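Possible substrate binding protein of ABC transporter system (Rhodopseudomonas palustris, PDB 3N0X) probably binds branched-chain amino acids or related small molecules and delivers them to an ABC transporter. Local coordinates at residues E176-P179 with T180-D184; T217-Q220 with D221-P224; P239-A242 with A243-R246; Y255-Y258 with D259-K262. All blocks are in the same frame, centred on the assembly; numbering follows the deposited sequence.

Interaction 1. Residues E176-P179 with T180-D184; sequences EYVP and TTTTD
Pro-179 to Thr-182 form a type I beta turn directly after strand 171-178, closed by Thr-182 N bonding to Pro-179 O at 3.0 Å. The side chain of Thr-182 turns back and adds a second bond to the same oxygen: its OG1 donates to Pro-179 O at 2.8 Å, tilted 20° from the carbonyl plane. One carbonyl is thus gripped twice by one residue, through amide and hydroxyl. The first torsion makes this possible, since chi1 of -66° sets OG1 beside the Thr-182 nitrogen, on the flank facing the turn's opening residue. Carbon atoms of Val-178 and Pro-179 also lie against the hydroxyl. Val-178 CG2 comes to 3.5 Å from Thr-182 OG1 and to 3.8 Å from Thr-182 CB, the two side chains meeting at about a right angle, while the proline ring brings CD to 3.5 Å from Thr-182 OG1. With a valine in place of Thr-182, the hydroxyl bond would be lost and the Pro-179 carbonyl would probably be left with the amide alone, the turn less firmly closed. Val-178 itself is buried against Val-188 and Trp-209, and its backbone pairs with Ala-148 and Asp-150. The arrangement is a beta-alpha connection, leading from an outermost strand of a parallel four-stranded sheet to helix 186-196, in one alpha/beta lobe of a periplasmic binding protein.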
ATOM      1  N   GLU A 176     -21.733   6.707  -6.807  1.00 14.02           N
ATOM      2  CA  GLU A 176     -21.655   8.060  -7.317  1.00 13.47           C
ATOM      3  C   GLU A 176     -20.226   8.357  -7.750  1.00 13.07           C
ATOM      4  O   GLU A 176     -19.258   8.114  -6.985  1.00 13.33           O
ATOM      5  CB  GLU A 176     -22.098   9.071  -6.251  1.00 14.02           C
ATOM      6  CG  GLU A 176     -23.553   9.035  -5.976  1.00 16.77           C
ATOM      7  CD  GLU A 176     -24.351   9.803  -7.048  1.00 18.42           C
ATOM      8  OE1 GLU A 176     -23.740  10.585  -7.850  1.00 22.57           O
ATOM      9  OE2 GLU A 176     -25.587   9.696  -7.049  1.00 25.15           O
ATOM     10  N   TYR A 177     -20.094   8.940  -8.942  1.00 15.04           N
ATOM     11  CA  TYR A 177     -18.798   9.364  -9.497  1.00 15.62           C
ATOM     12  C   TYR A 177     -18.878  10.830  -9.840  1.00 15.64           C
ATOM     13  O   TYR A 177     -19.744  11.222 -10.601  1.00 18.59           O
ATOM     14  CB  TYR A 177     -18.427   8.548 -10.740  1.00 15.70           C
ATOM     15  CG  TYR A 177     -18.304   7.083 -10.471  1.00 15.08           C
ATOM     16  CD1 TYR A 177     -17.169   6.556  -9.877  1.00 14.19           C
ATOM     17  CD2 TYR A 177     -19.373   6.216 -10.734  1.00 14.45           C
ATOM     18  CE1 TYR A 177     -17.064   5.209  -9.590  1.00 15.72           C
ATOM     19  CE2 TYR A 177     -19.294   4.855 -10.409  1.00 18.09           C
ATOM     20  CZ  TYR A 177     -18.129   4.363  -9.845  1.00 16.42           C
ATOM     21  OH  TYR A 177     -18.029   3.004  -9.517  1.00 17.19           O
ATOM     22  N   VAL A 178     -17.997  11.625  -9.252  1.00 14.62           N
ATOM     23  CA  VAL A 178     -18.043  13.076  -9.445  1.00 14.98           C
ATOM     24  C   VAL A 178     -16.721  13.544 -10.016  1.00 15.52           C
ATOM     25  O   VAL A 178     -15.710  12.841  -9.931  1.00 17.86           O
ATOM     26  CB  VAL A 178     -18.366  13.809  -8.112  1.00 15.62           C
ATOM     27  CG1 VAL A 178     -19.710  13.313  -7.561  1.00 17.32           C
ATOM     28  CG2 VAL A 178     -17.254  13.632  -7.091  1.00 16.73           C
ATOM     29  N   PRO A 179     -16.735  14.735 -10.617  1.00 18.86           N
ATOM     30  CA  PRO A 179     -15.486  15.215 -11.198  1.00 21.24           C
ATOM     31  C   PRO A 179     -14.339  15.216 -10.195  1.00 22.21           C
ATOM     32  O   PRO A 179     -14.516  15.470  -8.991  1.00 19.90           O
ATOM     33  CB  PRO A 179     -15.868  16.609 -11.704  1.00 20.99           C
ATOM     34  CG  PRO A 179     -17.312  16.523 -12.030  1.00 19.90           C
ATOM     35  CD  PRO A 179     -17.892  15.546 -10.995  1.00 21.81           C
ATOM     36  N   THR A 180     -13.143  14.899 -10.673  1.00 22.94           N
ATOM     37  CA  THR A 180     -11.970  14.774  -9.812  0.60 23.27           C
ATOM     38  C   THR A 180     -11.716  16.009  -8.966  1.00 24.22           C
ATOM     39  O   THR A 180     -11.206  15.899  -7.869  1.00 26.02           O
ATOM     40  CB  THR A 180     -10.670  14.527 -10.616  0.60 24.11           C
ATOM     41  OG1 THR A 180     -10.585  15.488 -11.680  0.60 18.21           O
ATOM     42  CG2 THR A 180     -10.633  13.103 -11.171  0.60 24.07           C
ATOM     43  N   THR A 181     -12.088  17.166  -9.505  1.00 24.75           N
ATOM     44  CA  THR A 181     -11.905  18.475  -8.910  1.00 27.07           C
ATOM     45  C   THR A 181     -13.030  18.954  -7.986  1.00 25.85           C
ATOM     46  O   THR A 181     -13.091  20.136  -7.619  1.00 25.08           O
ATOM     47  CB  THR A 181     -11.820  19.527 -10.063  1.00 27.41           C
ATOM     48  OG1 THR A 181     -12.996  19.425 -10.901  1.00 29.26           O
ATOM     49  CG2 THR A 181     -10.561  19.275 -10.887  1.00 33.99           C
ATOM     50  N   THR A 182     -13.957  18.066  -7.642  1.00 23.00           N
ATOM     51  CA  THR A 182     -15.123  18.462  -6.843  1.00 22.74           C
ATOM     52  C   THR A 182     -14.660  18.906  -5.447  1.00 22.24           C
ATOM     53  O   THR A 182     -13.804  18.267  -4.841  1.00 26.09           O
ATOM     54  CB  THR A 182     -16.125  17.285  -6.723  1.00 20.44           C
ATOM     55  OG1 THR A 182     -16.673  16.979  -8.021  1.00 19.44           O
ATOM     56  CG2 THR A 182     -17.273  17.646  -5.770  1.00 19.28           C
ATOM     57  N   THR A 183     -15.200  20.027  -5.003  1.00 24.19           N
ATOM     58  CA  THR A 183     -14.971  20.521  -3.648  1.00 26.06           C
ATOM     59  C   THR A 183     -16.265  20.830  -2.891  1.00 27.47           C
ATOM     60  O   THR A 183     -16.219  21.023  -1.668  1.00 28.33           O
ATOM     61  CB  THR A 183     -14.121  21.811  -3.653  1.00 28.25           C
ATOM     62  OG1 THR A 183     -14.786  22.788  -4.446  1.00 27.75           O
ATOM     63  CG2 THR A 183     -12.709  21.526  -4.204  1.00 30.19           C
ATOM     64  N   ASP A 184     -17.392  20.907  -3.601  1.00 26.92           N
ATOM     65  CA  ASP A 184     -18.692  21.105  -2.986  1.00 27.95           C
ATOM     66  C   ASP A 184     -19.477  19.812  -3.133  1.00 25.20           C
ATOM     67  O   ASP A 184     -19.844  19.442  -4.249  1.00 24.64           O
ATOM     68  CB  ASP A 184     -19.463  22.232  -3.655  1.00 28.84           C
ATOM     69  CG  ASP A 184     -20.770  22.578  -2.936  1.00 34.90           C
ATOM     70  OD1 ASP A 184     -21.476  21.685  -2.413  1.00 30.29           O
ATOM     71  OD2 ASP A 184     -21.122  23.783  -2.909  1.00 43.64           O
TER

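Interaction 2. Residues T217-Q220 with D221-P224; sequences TKLQ and DMDP
Thr-217 O takes the amide of Asp-221 at 2.9 Å (Asp-221 N to Thr-217 O), a bond of helical i+4 spacing, and the helix then tightens as it ends. Leu-219 O accepts from Met-222 N at 2.9 Å, and Gln-220 O accepts from Asp-223 N at 3.0 Å; both are i+3 bonds. Asp-223 leaves the helical conformation with a phi of +65°, which brings the next residue back against the last turn: Pro-224 CD reaches 3.4 Å from Leu-219 O, and its ring crosses the end of the Gln-220 side chain at about a right angle. Met-222, a selenomethionine, passes its CG 3.5 Å from Lys-218 O and sets SE 4.3 Å from Leu-219 CD2. On another flank Asp-221 and Thr-217 run side by side, with OD2 of the aspartate 3.9 Å from CG2 of the threonine. A water donates to Asp-223 OD1 at 2.9 Å and only weakly to Gln-220 OE1.

Residues further out help to position these groups. Phe-193 of helix 186-196 packs on both Met-222 and Pro-224, Asp-214 bonds the hydroxyl of Thr-217, and Arg-246 forms a salt bridge with Asp-221, modelled implausibly close and so doubtful in its exact geometry, while its carbonyl probably accepts from Gln-220 NE2, in the conformer given. The Asp-221 carboxylate lies against Thr-217 O, another acceptor, at a helix end where the helix dipole is likely to add partial negative charge; the guanidinium of Arg-246 probably offsets that unfavourable neighbourhood.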
ATOM      1  N   THR A 217     -14.684  15.087   5.596  1.00 25.69           N
ATOM      2  CA  THR A 217     -15.038  16.216   6.455  1.00 27.95           C
ATOM      3  C   THR A 217     -16.307  16.910   5.991  1.00 26.51           C
ATOM      4  O   THR A 217     -17.175  17.244   6.788  1.00 25.81           O
ATOM      5  CB  THR A 217     -13.921  17.310   6.428  1.00 29.20           C
ATOM      6  OG1 THR A 217     -12.678  16.724   6.803  1.00 35.05           O
ATOM      7  CG2 THR A 217     -14.279  18.442   7.355  1.00 35.32           C
ATOM      8  N   LYS A 218     -16.396  17.161   4.690  1.00 25.78           N
ATOM      9  CA  LYS A 218     -17.537  17.821   4.120  1.00 24.69           C
ATOM     10  C   LYS A 218     -18.828  17.025   4.197  1.00 23.81           C
ATOM     11  O   LYS A 218     -19.897  17.581   4.446  1.00 23.20           O
ATOM     12  CB  LYS A 218     -17.226  18.280   2.689  1.00 27.89           C
ATOM     13  CG  LYS A 218     -16.133  19.378   2.689  1.00 28.25           C
ATOM     14  CD  LYS A 218     -15.651  19.696   1.303  1.00 33.19           C
ATOM     15  CE  LYS A 218     -14.657  20.894   1.312  1.00 36.50           C
ATOM     16  NZ  LYS A 218     -13.850  20.908   0.058  1.00 34.00           N
ATOM     17  N   LEU A 219     -18.740  15.708   4.061  1.00 20.75           N
ATOM     18  CA  LEU A 219     -19.923  14.874   4.276  1.00 19.67           C
ATOM     19  C   LEU A 219     -20.293  14.847   5.782  1.00 18.06           C
ATOM     20  O   LEU A 219     -21.476  14.938   6.112  1.00 19.58           O
ATOM     21  CB  LEU A 219     -19.702  13.432   3.789  1.00 17.65           C
ATOM     22  CG  LEU A 219     -19.654  13.253   2.280  1.00 15.91           C
ATOM     23  CD1 LEU A 219     -19.175  11.843   1.927  1.00 18.13           C
ATOM     24  CD2 LEU A 219     -21.015  13.599   1.655  1.00 16.46           C
ATOM     25  N   GLN A 220     -19.288  14.701   6.642  1.00 18.98           N
ATOM     26  CA  GLN A 220     -19.506  14.713   8.104  0.50 20.85           C
ATOM     27  C   GLN A 220     -20.181  16.025   8.546  1.00 22.29           C
ATOM     28  O   GLN A 220     -21.050  16.014   9.442  1.00 23.27           O
ATOM     29  CB  GLN A 220     -18.182  14.489   8.854  0.50 21.52           C
ATOM     30  CG  GLN A 220     -18.293  14.354  10.385  0.50 26.22           C
ATOM     31  CD  GLN A 220     -18.871  13.016  10.836  0.50 31.93           C
ATOM     32  OE1 GLN A 220     -19.958  12.618  10.411  0.50 36.32           O
ATOM     33  NE2 GLN A 220     -18.145  12.322  11.713  0.50 30.99           N
ATOM     34  N   ASP A 221     -19.818  17.146   7.912  1.00 23.41           N
ATOM     35  CA  ASP A 221     -20.416  18.438   8.240  1.00 25.86           C
ATOM     36  C   ASP A 221     -21.922  18.454   7.932  1.00 24.85           C
ATOM     37  O   ASP A 221     -22.677  19.238   8.518  1.00 27.96           O
ATOM     38  CB  ASP A 221     -19.741  19.617   7.470  1.00 27.44           C
ATOM     39  CG  ASP A 221     -18.327  19.933   7.942  1.00 32.82           C
ATOM     40  OD1 ASP A 221     -17.990  19.646   9.100  1.00 33.74           O
ATOM     41  OD2 ASP A 221     -17.543  20.482   7.114  1.00 42.90           O
HETATM   42  N   MSE A 222     -22.370  17.604   7.004  1.00 23.22           N
HETATM   43  CA  MSE A 222     -23.797  17.496   6.664  1.00 22.08           C
HETATM   44  C   MSE A 222     -24.583  16.572   7.614  1.00 20.99           C
HETATM   45  O   MSE A 222     -25.762  16.400   7.432  1.00 22.60           O
HETATM   46  CB  MSE A 222     -23.984  17.011   5.214  1.00 24.55           C
HETATM   47  CG  MSE A 222     -23.412  17.998   4.195  1.00 24.18           C
HETATM   48 SE   MSE A 222     -23.253  17.211   2.391  0.75 25.69          SE
HETATM   49  CE  MSE A 222     -24.980  17.142   1.981  1.00 20.86           C
ATOM     50  N   ASP A 223     -23.904  15.986   8.595  1.00 21.24           N
ATOM     51  CA  ASP A 223     -24.549  15.226   9.677  1.00 20.71           C
ATOM     52  C   ASP A 223     -25.263  13.976   9.189  1.00 19.28           C
ATOM     53  O   ASP A 223     -26.475  13.858   9.320  1.00 18.60           O
ATOM     54  CB  ASP A 223     -25.553  16.155  10.416  1.00 19.82           C
ATOM     55  CG  ASP A 223     -26.039  15.574  11.762  1.00 25.43           C
ATOM     56  OD1 ASP A 223     -25.465  14.555  12.186  1.00 24.86           O
ATOM     57  OD2 ASP A 223     -26.988  16.129  12.390  1.00 21.56           O
ATOM     58  N   PRO A 224     -24.493  13.020   8.646  1.00 18.66           N
ATOM     59  CA  PRO A 224     -25.084  11.759   8.202  1.00 19.02           C
ATOM     60  C   PRO A 224     -25.762  10.948   9.307  1.00 18.12           C
ATOM     61  O   PRO A 224     -26.693  10.178   9.012  1.00 17.19           O
ATOM     62  CB  PRO A 224     -23.894  10.982   7.612  1.00 19.11           C
ATOM     63  CG  PRO A 224     -22.701  11.611   8.205  1.00 21.40           C
ATOM     64  CD  PRO A 224     -23.039  13.058   8.495  1.00 19.65           C
TER
HETATM   65  O   HOH W   1     -23.157  12.892  11.758  1.00 31.09           O

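Interaction 3. Residues P239-A242 with A243-R246; sequences PALA and AYKR
Tyr-244 lays its ring over the side chain of Leu-241, three residues earlier in a run of helical backbone. Its CB starts 3.4 Å from Leu-241 O, the carbonyl to which the Tyr-244 amide makes a weak bond. A chi1 of -67° puts CG beside the Tyr-244 nitrogen and sends the ring back along the preceding turn. There CG, CD2, CE2 and CZ all come under Leu-241 CD2, the nearest being Tyr-244 CD2 at 3.6 Å. That methyl sits almost above the middle of the ring, 12° off the normal, in a CH-pi contact. Along the other flank CD1 passes 3.5 Å from Ala-240 O and CE1 stays close to the same oxygen. The tip, OH, bonds to the carbonyl of Gly-234. One residue on, Lys-245 N donates to Ala-242 O at 3.1 Å, repeating the i+3 spacing, while a water bridges Pro-239 O to Ala-243 N, accepting from the latter at 3.0 Å. The tyrosine is therefore held by two kinds of force: a methyl over one face probably limits its tilt, and the hydroxyl's hydrogen bond holds its outer end, satisfying the polar atom beyond the apolar contact.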
ATOM      1  N   PRO A 239       0.407  11.838   8.761  1.00 14.35           N
ATOM      2  CA  PRO A 239      -0.055  13.222   8.561  1.00 16.25           C
ATOM      3  C   PRO A 239      -1.488  13.339   8.041  1.00 16.99           C
ATOM      4  O   PRO A 239      -2.230  14.263   8.421  1.00 18.43           O
ATOM      5  CB  PRO A 239       0.922  13.779   7.537  1.00 17.27           C
ATOM      6  CG  PRO A 239       2.119  12.908   7.605  1.00 20.13           C
ATOM      7  CD  PRO A 239       1.641  11.535   8.004  1.00 15.78           C
ATOM      8  N   ALA A 240      -1.877  12.413   7.189  1.00 16.09           N
ATOM      9  CA  ALA A 240      -3.235  12.394   6.650  1.00 16.16           C
ATOM     10  C   ALA A 240      -4.307  11.982   7.676  1.00 17.97           C
ATOM     11  O   ALA A 240      -5.493  12.324   7.529  1.00 19.28           O
ATOM     12  CB  ALA A 240      -3.294  11.477   5.423  1.00 16.55           C
ATOM     13  N   LEU A 241      -3.906  11.238   8.702  1.00 14.63           N
ATOM     14  CA  LEU A 241      -4.834  10.791   9.751  1.00 13.71           C
ATOM     15  C   LEU A 241      -5.226  11.912  10.740  1.00 15.89           C
ATOM     16  O   LEU A 241      -6.131  11.700  11.550  1.00 14.54           O
ATOM     17  CB  LEU A 241      -4.243   9.595  10.515  1.00 14.68           C
ATOM     18  CG  LEU A 241      -4.087   8.268   9.793  1.00 13.38           C
ATOM     19  CD1 LEU A 241      -3.475   7.242  10.732  1.00 13.97           C
ATOM     20  CD2 LEU A 241      -5.448   7.789   9.239  1.00 15.10           C
ATOM     21  N   ALA A 242      -4.556  13.078  10.701  1.00 15.79           N
ATOM     22  CA  ALA A 242      -4.990  14.219  11.538  1.00 18.45           C
ATOM     23  C   ALA A 242      -6.473  14.553  11.247  1.00 19.42           C
ATOM     24  O   ALA A 242      -7.273  14.766  12.178  1.00 18.52           O
ATOM     25  CB  ALA A 242      -4.112  15.465  11.303  1.00 19.01           C
ATOM     26  N   ALA A 243      -6.824  14.559   9.954  1.00 18.56           N
ATOM     27  CA  ALA A 243      -8.195  14.851   9.533  1.00 20.53           C
ATOM     28  C   ALA A 243      -9.191  13.829  10.051  1.00 19.04           C
ATOM     29  O   ALA A 243     -10.364  14.148  10.273  1.00 20.17           O
ATOM     30  CB  ALA A 243      -8.295  14.973   8.008  1.00 21.91           C
ATOM     31  N   TYR A 244      -8.747  12.608  10.296  1.00 17.52           N
ATOM     32  CA  TYR A 244      -9.662  11.589  10.765  1.00 17.91           C
ATOM     33  C   TYR A 244     -10.074  11.757  12.243  1.00 18.08           C
ATOM     34  O   TYR A 244     -10.987  11.084  12.700  1.00 18.06           O
ATOM     35  CB  TYR A 244      -9.069  10.175  10.593  1.00 19.73           C
ATOM     36  CG  TYR A 244      -8.837   9.615   9.173  1.00 19.37           C
ATOM     37  CD1 TYR A 244      -8.331  10.400   8.126  1.00 26.40           C
ATOM     38  CD2 TYR A 244      -8.998   8.274   8.932  1.00 19.34           C
ATOM     39  CE1 TYR A 244      -8.094   9.852   6.870  1.00 26.29           C
ATOM     40  CE2 TYR A 244      -8.760   7.733   7.684  1.00 19.53           C
ATOM     41  CZ  TYR A 244      -8.329   8.516   6.654  1.00 19.06           C
ATOM     42  OH  TYR A 244      -8.040   7.997   5.391  1.00 20.31           O
ATOM     43  N   LYS A 245      -9.421  12.660  12.979  1.00 18.45           N
ATOM     44  CA  LYS A 245      -9.831  12.984  14.340  1.00 19.53           C
ATOM     45  C   LYS A 245     -11.241  13.594  14.401  1.00 20.13           C
ATOM     46  O   LYS A 245     -11.855  13.619  15.463  1.00 23.11           O
ATOM     47  CB  LYS A 245      -8.783  13.889  15.034  1.00 20.33           C
ATOM     48  CG  LYS A 245      -7.467  13.144  15.251  1.00 19.26           C
ATOM     49  CD  LYS A 245      -6.319  14.055  15.744  1.00 21.47           C
ATOM     50  CE  LYS A 245      -6.544  14.590  17.116  1.00 20.93           C
ATOM     51  NZ  LYS A 245      -5.401  15.433  17.570  1.00 17.42           N
ATOM     52  N   ARG A 246     -11.753  14.055  13.261  1.00 20.84           N
ATOM     53  CA  ARG A 246     -13.137  14.519  13.137  1.00 24.96           C
ATOM     54  C   ARG A 246     -14.156  13.385  12.904  1.00 23.82           C
ATOM     55  O   ARG A 246     -15.362  13.664  12.857  1.00 23.99           O
ATOM     56  CB  ARG A 246     -13.234  15.520  11.975  1.00 28.29           C
ATOM     57  CG  ARG A 246     -12.669  16.936  12.299  1.00 40.75           C
ATOM     58  CD  ARG A 246     -13.777  17.951  12.649  1.00 53.46           C
ATOM     59  NE  ARG A 246     -14.589  18.317  11.472  1.00 60.33           N
ATOM     60  CZ  ARG A 246     -15.801  17.828  11.174  1.00 62.44           C
ATOM     61  NH1 ARG A 246     -16.416  16.942  11.963  1.00 65.75           N
ATOM     62  NH2 ARG A 246     -16.410  18.234  10.069  1.00 60.42           N
TER
HETATM   63  O   HOH W   2      -4.782  15.445   8.007  1.00 26.97           O

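Interaction 4. Residues Y255-Y258 with D259-K262; sequences YYYY and DIPK
Asp-259, Tyr-257 and Tyr-258 carry most of this contact, gathered at a type I turn from Tyr-257 to Ile-260. The turn is closed by Ile-260 N donating to Tyr-257 O at 3.0 Å in a nearly straight bond, with an N-H...O angle of 165°. In the conformers given, Asp-259 sets its CB against both rings, 3.8 Å from Tyr-257 CE2 and 4.0 Å from Tyr-258 CD2. The rings overlap only at their rims: Tyr-258 CD1 stands 4.0 Å above the plane of Tyr-257. They come together because Tyr-257 extends CG anti to its nitrogen (chi1 179°), whereas Tyr-258 tucks CG between nitrogen and carbonyl carbon (chi1 63°). Ile-260 CG1 meets the edge of the Tyr-257 ring, and Pro-261 brings its CD to 3.1 Å from Tyr-257 O while its CG lies 4.0 Å from Tyr-256 CE1. Lys-262 curls back, NZ donating to Asp-259 O at 2.9 Å and forming a salt bridge with Asp-259 OD1. If Tyr-257 were an alanine, the ring's contacts with Asp-259, Ile-260 and Tyr-258 would go, and the Tyr-258 ring would probably be freer to turn. Beyond the turn Tyr-257 packs on Val-354 and Leu-355, and Asn-266 bonds Tyr-256 OH. The segment links strand 251-254 to helix 264-277, probably one of the chain crossings between the lobes of the two-lobed periplasmic binding protein fold.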
ATOM      1  N   TYR A 255      -3.406  -0.452   5.092  1.00 11.71           N
ATOM      2  CA  TYR A 255      -2.189  -1.207   4.797  1.00 12.48           C
ATOM      3  C   TYR A 255      -1.324  -1.396   6.055  1.00 11.78           C
ATOM      4  O   TYR A 255      -0.655  -2.412   6.217  1.00 11.96           O
ATOM      5  CB  TYR A 255      -1.398  -0.416   3.719  1.00 12.30           C
ATOM      6  CG  TYR A 255       0.074  -0.781   3.539  1.00 11.92           C
ATOM      7  CD1 TYR A 255       0.482  -1.965   2.917  1.00 11.83           C
ATOM      8  CD2 TYR A 255       1.041   0.082   3.951  1.00 11.53           C
ATOM      9  CE1 TYR A 255       1.832  -2.264   2.740  1.00 11.00           C
ATOM     10  CE2 TYR A 255       2.378  -0.239   3.840  1.00 12.88           C
ATOM     11  CZ  TYR A 255       2.775  -1.390   3.194  1.00 15.69           C
ATOM     12  OH  TYR A 255       4.119  -1.664   3.032  1.00 14.72           O
ATOM     13  N   TYR A 256      -1.296  -0.389   6.912  1.00 10.09           N
ATOM     14  CA  TYR A 256      -0.415  -0.367   8.068  1.00 11.57           C
ATOM     15  C   TYR A 256      -0.826   0.717   9.059  1.00 12.65           C
ATOM     16  O   TYR A 256      -1.334   1.765   8.679  1.00 15.83           O
ATOM     17  CB  TYR A 256       1.035  -0.110   7.639  1.00 10.69           C
ATOM     18  CG  TYR A 256       2.085  -0.208   8.756  1.00 11.06           C
ATOM     19  CD1 TYR A 256       2.540  -1.444   9.239  1.00 11.88           C
ATOM     20  CD2 TYR A 256       2.654   0.944   9.293  1.00 11.95           C
ATOM     21  CE1 TYR A 256       3.519  -1.497  10.232  1.00 12.19           C
ATOM     22  CE2 TYR A 256       3.616   0.898  10.268  1.00 10.95           C
ATOM     23  CZ  TYR A 256       4.022  -0.343  10.761  1.00 12.16           C
ATOM     24  OH  TYR A 256       4.992  -0.354  11.740  1.00 13.39           O
ATOM     25  N   TYR A 257      -0.607   0.436  10.339  1.00 13.42           N
ATOM     26  CA  TYR A 257      -0.605   1.445  11.418  1.00 12.91           C
ATOM     27  C   TYR A 257       0.362   0.863  12.432  1.00 12.64           C
ATOM     28  O   TYR A 257       0.240  -0.302  12.774  1.00 12.64           O
ATOM     29  CB  TYR A 257      -2.003   1.709  11.996  1.00 12.16           C
ATOM     30  CG  TYR A 257      -1.990   2.723  13.101  1.00 13.02           C
ATOM     31  CD1 TYR A 257      -1.900   4.069  12.809  1.00 13.58           C
ATOM     32  CD2 TYR A 257      -2.032   2.344  14.423  1.00 13.87           C
ATOM     33  CE1 TYR A 257      -1.868   5.017  13.821  1.00 16.21           C
ATOM     34  CE2 TYR A 257      -2.021   3.261  15.441  1.00 13.53           C
ATOM     35  CZ  TYR A 257      -1.921   4.592  15.142  1.00 14.20           C
ATOM     36  OH  TYR A 257      -1.862   5.496  16.177  1.00 16.28           O
ATOM     37  N   TYR A 258       1.320   1.660  12.886  1.00 13.56           N
ATOM     38  CA  TYR A 258       2.437   1.139  13.673  0.50 14.23           C
ATOM     39  C   TYR A 258       2.038   0.273  14.864  1.00 13.84           C
ATOM     40  O   TYR A 258       2.722  -0.697  15.169  1.00 13.65           O
ATOM     41  CB  TYR A 258       3.379   2.264  14.125  0.50 14.54           C
ATOM     42  CG  TYR A 258       2.781   3.302  15.055  0.50 14.39           C
ATOM     43  CD1 TYR A 258       2.045   4.372  14.558  0.50 13.66           C
ATOM     44  CD2 TYR A 258       2.988   3.228  16.423  0.50 19.28           C
ATOM     45  CE1 TYR A 258       1.504   5.343  15.421  0.50 15.66           C
ATOM     46  CE2 TYR A 258       2.458   4.191  17.290  0.50 14.25           C
ATOM     47  CZ  TYR A 258       1.715   5.242  16.783  0.50 19.22           C
ATOM     48  OH  TYR A 258       1.166   6.182  17.663  0.50 15.54           O
ATOM     49  N   ASP A 259       0.959   0.642  15.555  1.00 12.14           N
ATOM     50  CA  ASP A 259       0.622  -0.022  16.813  0.60 13.21           C
ATOM     51  C   ASP A 259      -0.260  -1.230  16.599  1.00 14.82           C
ATOM     52  O   ASP A 259      -0.599  -1.907  17.559  1.00 17.05           O
ATOM     53  CB  ASP A 259      -0.049   0.955  17.799  0.60 13.86           C
ATOM     54  CG  ASP A 259       0.067   0.509  19.275  0.60 18.24           C
ATOM     55  OD1 ASP A 259       1.154   0.063  19.681  0.60 16.36           O
ATOM     56  OD2 ASP A 259      -0.920   0.654  20.039  0.60 22.60           O
ATOM     57  N   ILE A 260      -0.631  -1.543  15.344  1.00 14.71           N
ATOM     58  CA  ILE A 260      -1.468  -2.726  15.128  1.00 14.52           C
ATOM     59  C   ILE A 260      -0.726  -4.080  15.067  1.00 16.39           C
ATOM     60  O   ILE A 260      -1.049  -4.996  15.829  1.00 17.60           O
ATOM     61  CB  ILE A 260      -2.444  -2.562  13.937  1.00 14.24           C
ATOM     62  CG1 ILE A 260      -3.522  -1.520  14.284  1.00 14.47           C
ATOM     63  CG2 ILE A 260      -3.123  -3.875  13.562  1.00 15.15           C
ATOM     64  CD1 ILE A 260      -4.534  -1.296  13.162  1.00 15.63           C
ATOM     65  N   PRO A 261       0.279  -4.237  14.187  1.00 15.57           N
ATOM     66  CA  PRO A 261       0.850  -5.583  14.078  1.00 15.04           C
ATOM     67  C   PRO A 261       1.695  -5.925  15.294  1.00 17.30           C
ATOM     68  O   PRO A 261       2.526  -5.112  15.737  1.00 17.75           O
ATOM     69  CB  PRO A 261       1.745  -5.511  12.835  1.00 15.07           C
ATOM     70  CG  PRO A 261       1.226  -4.264  12.072  1.00 14.09           C
ATOM     71  CD  PRO A 261       0.819  -3.332  13.157  1.00 13.86           C
ATOM     72  N   LYS A 262       1.450  -7.130  15.821  1.00 20.14           N
ATOM     73  CA  LYS A 262       2.140  -7.653  16.981  1.00 21.15           C
ATOM     74  C   LYS A 262       2.947  -8.869  16.545  1.00 22.27           C
ATOM     75  O   LYS A 262       2.448 -10.001  16.368  1.00 23.93           O
ATOM     76  CB  LYS A 262       1.137  -8.006  18.092  1.00 21.83           C
ATOM     77  CG  LYS A 262       0.240  -6.879  18.522  1.00 22.93           C
ATOM     78  CD  LYS A 262       0.986  -5.689  19.006  1.00 23.95           C
ATOM     79  CE  LYS A 262       0.066  -4.548  19.367  1.00 25.93           C
ATOM     80  NZ  LYS A 262       0.812  -3.303  19.701  1.00 23.07           N
TER
HETATM   81  O   HOH W   3       2.742  -2.614  17.340  1.00 24.73           O

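The four contacts follow one another along the chain; none nests or crosses, interactions 1 and 4 close type I turns, while interaction 3 winds through helical backbone. Interaction 1 ends strand 171-178 ahead of helix 186-196. Interaction 2 finishes helix 215-221 before strand 229-233, and reaches interaction 1 through Lys-218 NZ, which probably bonds Thr-183 O. Interaction 3 lies between strands 229-233 and 251-254, joined to interaction 2 through Arg-246, whose side chain meets Asp-221 and Thr-217. Interaction 4 precedes helix 264-277 and meets interaction 3 where Leu-241 CD1 packs on Tyr-257 CD1. The series leads from the parallel sheet to the antiparallel one, with the centres of interactions 1 and 4 about 31 Å apart.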